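Local coordinates for putative hemin storage protein (Bordetella bronchiseptica, PDB 6AU1) that hydrolyses deacetylated poly-beta-1,6-N-acetylglucosamine, a biofilm polysaccharide, through its glycoside hydrolase domain, the part of the longer PgaB (BpsB) protein present here, at residues E143-L148 and D155-H160. Residues are numbered along the deposited sequence; the frame is centred on the assembly and turned at random.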
ATOM      1  N   GLU A 143      14.375  11.212   0.470  1.00 15.50           N
ATOM      2  CA  GLU A 143      14.518  12.224  -0.569  1.00 17.09           C
ATOM      3  C   GLU A 143      13.555  11.977  -1.723  1.00 16.70           C
ATOM      4  O   GLU A 143      13.071  12.922  -2.356  1.00 16.66           O
ATOM      5  CB  GLU A 143      15.965  12.275  -1.056  1.00 18.17           C
ATOM      6  CG  GLU A 143      16.886  12.964  -0.031  1.00 19.11           C
ATOM      7  CD  GLU A 143      18.353  12.886  -0.384  1.00 26.54           C
ATOM      8  OE1 GLU A 143      18.692  12.237  -1.391  1.00 29.64           O
ATOM      9  OE2 GLU A 143      19.172  13.471   0.357  1.00 23.74           O
ATOM     10  N   ILE A 144      13.263  10.710  -1.992  1.00 14.47           N
ATOM     11  CA  ILE A 144      12.270  10.385  -3.011  1.00 14.25           C
ATOM     12  C   ILE A 144      10.893  10.910  -2.583  1.00 16.61           C
ATOM     13  O   ILE A 144      10.164  11.492  -3.394  1.00 15.07           O
ATOM     14  CB  ILE A 144      12.232   8.857  -3.288  1.00 14.35           C
ATOM     15  CG1 ILE A 144      13.547   8.428  -3.957  1.00 13.90           C
ATOM     16  CG2 ILE A 144      11.041   8.486  -4.184  1.00 16.20           C
ATOM     17  CD1 ILE A 144      13.723   6.907  -4.049  1.00 14.95           C
ATOM     18  N   TYR A 145      10.551  10.728  -1.308  1.00 15.26           N
ATOM     19  CA  TYR A 145       9.293  11.260  -0.783  1.00 13.90           C
ATOM     20  C   TYR A 145       9.286  12.785  -0.808  1.00 16.24           C
ATOM     21  O   TYR A 145       8.258  13.396  -1.114  1.00 17.53           O
ATOM     22  CB  TYR A 145       9.037  10.738   0.637  1.00 15.36           C
ATOM     23  CG  TYR A 145       8.284   9.420   0.660  1.00 15.62           C
ATOM     24  CD1 TYR A 145       8.928   8.216   0.387  1.00 15.39           C
ATOM     25  CD2 TYR A 145       6.929   9.381   0.961  1.00 15.43           C
ATOM     26  CE1 TYR A 145       8.227   6.999   0.408  1.00 13.35           C
ATOM     27  CE2 TYR A 145       6.224   8.186   0.977  1.00 17.69           C
ATOM     28  CZ  TYR A 145       6.869   7.003   0.700  1.00 16.06           C
ATOM     29  OH  TYR A 145       6.138   5.826   0.728  1.00 15.43           O
ATOM     30  N   GLU A 146      10.426  13.404  -0.505  1.00 16.09           N
ATOM     31  CA  GLU A 146      10.521  14.861  -0.566  1.00 17.35           C
ATOM     32  C   GLU A 146      10.267  15.347  -1.991  1.00 17.68           C
ATOM     33  O   GLU A 146       9.543  16.328  -2.213  1.00 17.99           O
ATOM     34  CB  GLU A 146      11.889  15.338  -0.082  1.00 17.61           C
ATOM     35  CG  GLU A 146      12.093  16.840  -0.179  1.00 25.08           C
ATOM     36  CD  GLU A 146      13.431  17.292   0.405  1.00 34.35           C
ATOM     37  OE1 GLU A 146      14.370  16.480   0.464  1.00 31.20           O
ATOM     38  OE2 GLU A 146      13.544  18.458   0.813  1.00 48.34           O
ATOM     39  N   ASP A 147      10.851  14.640  -2.955  1.00 17.08           N
ATOM     40  CA  ASP A 147      10.715  15.014  -4.365  1.00 18.04           C
ATOM     41  C   ASP A 147       9.278  14.832  -4.859  1.00 18.08           C
ATOM     42  O   ASP A 147       8.778  15.653  -5.635  1.00 18.48           O
ATOM     43  CB  ASP A 147      11.687  14.201  -5.236  1.00 17.16           C
ATOM     44  CG  ASP A 147      13.146  14.608  -5.034  1.00 22.28           C
ATOM     45  OD1 ASP A 147      13.394  15.676  -4.432  1.00 24.15           O
ATOM     46  OD2 ASP A 147      14.046  13.868  -5.491  1.00 22.14           O
ATOM     47  N   LEU A 148       8.610  13.774  -4.401  1.00 15.04           N
ATOM     48  CA  LEU A 148       7.180  13.619  -4.672  1.00 14.95           C
ATOM     49  C   LEU A 148       6.398  14.829  -4.172  1.00 18.79           C
ATOM     50  O   LEU A 148       5.543  15.372  -4.880  1.00 17.68           O
ATOM     51  CB  LEU A 148       6.637  12.347  -4.011  1.00 17.13           C
ATOM     52  CG  LEU A 148       5.113  12.201  -4.021  1.00 21.61           C
ATOM     53  CD1 LEU A 148       4.595  12.018  -5.444  1.00 22.68           C
ATOM     54  CD2 LEU A 148       4.656  11.068  -3.090  1.00 22.90           C
ATOM     55  N   ASP A 155      -3.614  14.937  -1.333  1.00 16.54           N
ATOM     56  CA  ASP A 155      -4.310  15.090  -0.059  1.00 16.24           C
ATOM     57  C   ASP A 155      -3.875  14.097   1.005  1.00 19.70           C
ATOM     58  O   ASP A 155      -4.122  14.301   2.196  1.00 23.11           O
ATOM     59  CB  ASP A 155      -5.809  14.959  -0.289  1.00 23.76           C
ATOM     60  CG  ASP A 155      -6.315  15.941  -1.315  1.00 27.56           C
ATOM     61  OD1 ASP A 155      -6.296  17.154  -1.004  1.00 28.15           O
ATOM     62  OD2 ASP A 155      -6.707  15.511  -2.427  1.00 20.60           O
ATOM     63  N   GLY A 156      -3.258  13.010   0.575  1.00 17.72           N
ATOM     64  CA  GLY A 156      -2.848  11.981   1.512  1.00 17.26           C
ATOM     65  C   GLY A 156      -1.779  11.084   0.941  1.00 16.04           C
ATOM     66  O   GLY A 156      -1.392  11.218  -0.224  1.00 14.99           O
ATOM     67  N   LEU A 157      -1.306  10.162   1.773  1.00 15.19           N
ATOM     68  CA  LEU A 157      -0.357   9.140   1.340  1.00 16.32           C
ATOM     69  C   LEU A 157      -0.940   7.765   1.596  1.00 14.60           C
ATOM     70  O   LEU A 157      -1.526   7.527   2.659  1.00 17.99           O
ATOM     71  CB  LEU A 157       0.972   9.252   2.094  1.00 17.75           C
ATOM     72  CG  LEU A 157       1.900  10.433   1.859  1.00 21.64           C
ATOM     73  CD1 LEU A 157       2.955  10.427   2.957  1.00 18.77           C
ATOM     74  CD2 LEU A 157       2.546  10.341   0.466  1.00 18.31           C
ATOM     75  N   LEU A 158      -0.796   6.871   0.625  1.00 15.90           N
ATOM     76  CA  LEU A 158      -1.039   5.458   0.874  1.00 14.09           C
ATOM     77  C   LEU A 158       0.303   4.748   0.849  1.00 12.85           C
ATOM     78  O   LEU A 158       0.953   4.634  -0.186  1.00 13.45           O
ATOM     79  CB  LEU A 158      -1.990   4.836  -0.156  1.00 15.19           C
ATOM     80  CG  LEU A 158      -2.092   3.304  -0.044  1.00 15.43           C
ATOM     81  CD1 LEU A 158      -2.742   2.856   1.288  1.00 14.81           C
ATOM     82  CD2 LEU A 158      -2.818   2.688  -1.259  1.00 15.77           C
ATOM     83  N   PHE A 159       0.722   4.269   2.009  1.00 12.61           N
ATOM     84  CA  PHE A 159       1.934   3.476   2.071  1.00 12.10           C
ATOM     85  C   PHE A 159       1.639   2.053   1.584  1.00 13.79           C
ATOM     86  O   PHE A 159       0.773   1.367   2.120  1.00 14.00           O
ATOM     87  CB  PHE A 159       2.479   3.470   3.505  1.00 13.29           C
ATOM     88  CG  PHE A 159       2.895   4.835   4.004  1.00 15.38           C
ATOM     89  CD1 PHE A 159       4.026   5.465   3.490  1.00 14.30           C
ATOM     90  CD2 PHE A 159       2.173   5.470   5.005  1.00 17.51           C
ATOM     91  CE1 PHE A 159       4.417   6.723   3.957  1.00 13.99           C
ATOM     92  CE2 PHE A 159       2.554   6.725   5.482  1.00 16.66           C
ATOM     93  CZ  PHE A 159       3.680   7.350   4.953  1.00 16.01           C
ATOM     94  N   HIS A 160       2.382   1.636   0.564  1.00 12.93           N
ATOM     95  CA  HIS A 160       2.209   0.368  -0.160  1.00 12.29           C
ATOM     96  C   HIS A 160       2.394  -0.872   0.704  1.00 15.02           C
ATOM     97  O   HIS A 160       2.969  -0.789   1.789  1.00 13.67           O
ATOM     98  CB  HIS A 160       3.220   0.364  -1.319  1.00 10.72           C
ATOM     99  CG  HIS A 160       3.039  -0.740  -2.325  1.00 12.60           C
ATOM    100  ND1 HIS A 160       1.812  -1.266  -2.666  1.00 14.56           N
ATOM    101  CD2 HIS A 160       3.951  -1.375  -3.105  1.00 11.65           C
ATOM    102  CE1 HIS A 160       1.974  -2.187  -3.601  1.00 14.64           C
ATOM    103  NE2 HIS A 160       3.265  -2.281  -3.878  1.00 13.15           N
TER
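Tyr145 and Leu148 of helix 135-151 pack against Leu157 and Phe159 of strand 156-159 in a buried, apolar layer between the outer helices and the inner strands of the (beta/alpha)8 (TIM) barrel of this glycoside hydrolase domain. The helix leads through a short turn into the strand, which lies between the parallel strands 89-94 and 230-235. The two short segments run roughly antiparallel, at 144°, and their axes come no closer than 12.4 Å, a gap filled from both sides. The flat rings of tyrosine and phenylalanine extend far from their backbones, and the branched leucines fill the space between with methyls. Tyr145 CE2 lies 3.8 Å from Phe159 CE1, the two rings meeting obliquely. The first side-chain bond of Phe159 does not point at the helix, but with CG anti to the carbonyl carbon (chi1 -63°) the CD1-CE1 side of the ring is swung to Tyr145. Leu148 passes alongside Leu157, the two pointing in opposite directions. Their CD2 methyls touch at 4.2 Å, while Leu157 CD2 also reaches Tyr145 CE2 at 4.3 Å. Leu216 and Val220 of helix 195-223 pack on Tyr145 as well. A tyrosine can be buried here because its hydroxyl hydrogen-bonds to the backbone O of Pro95; the same OH sits at the edge of the Phe159 ring, near its plane, 3.5 Å from CD1.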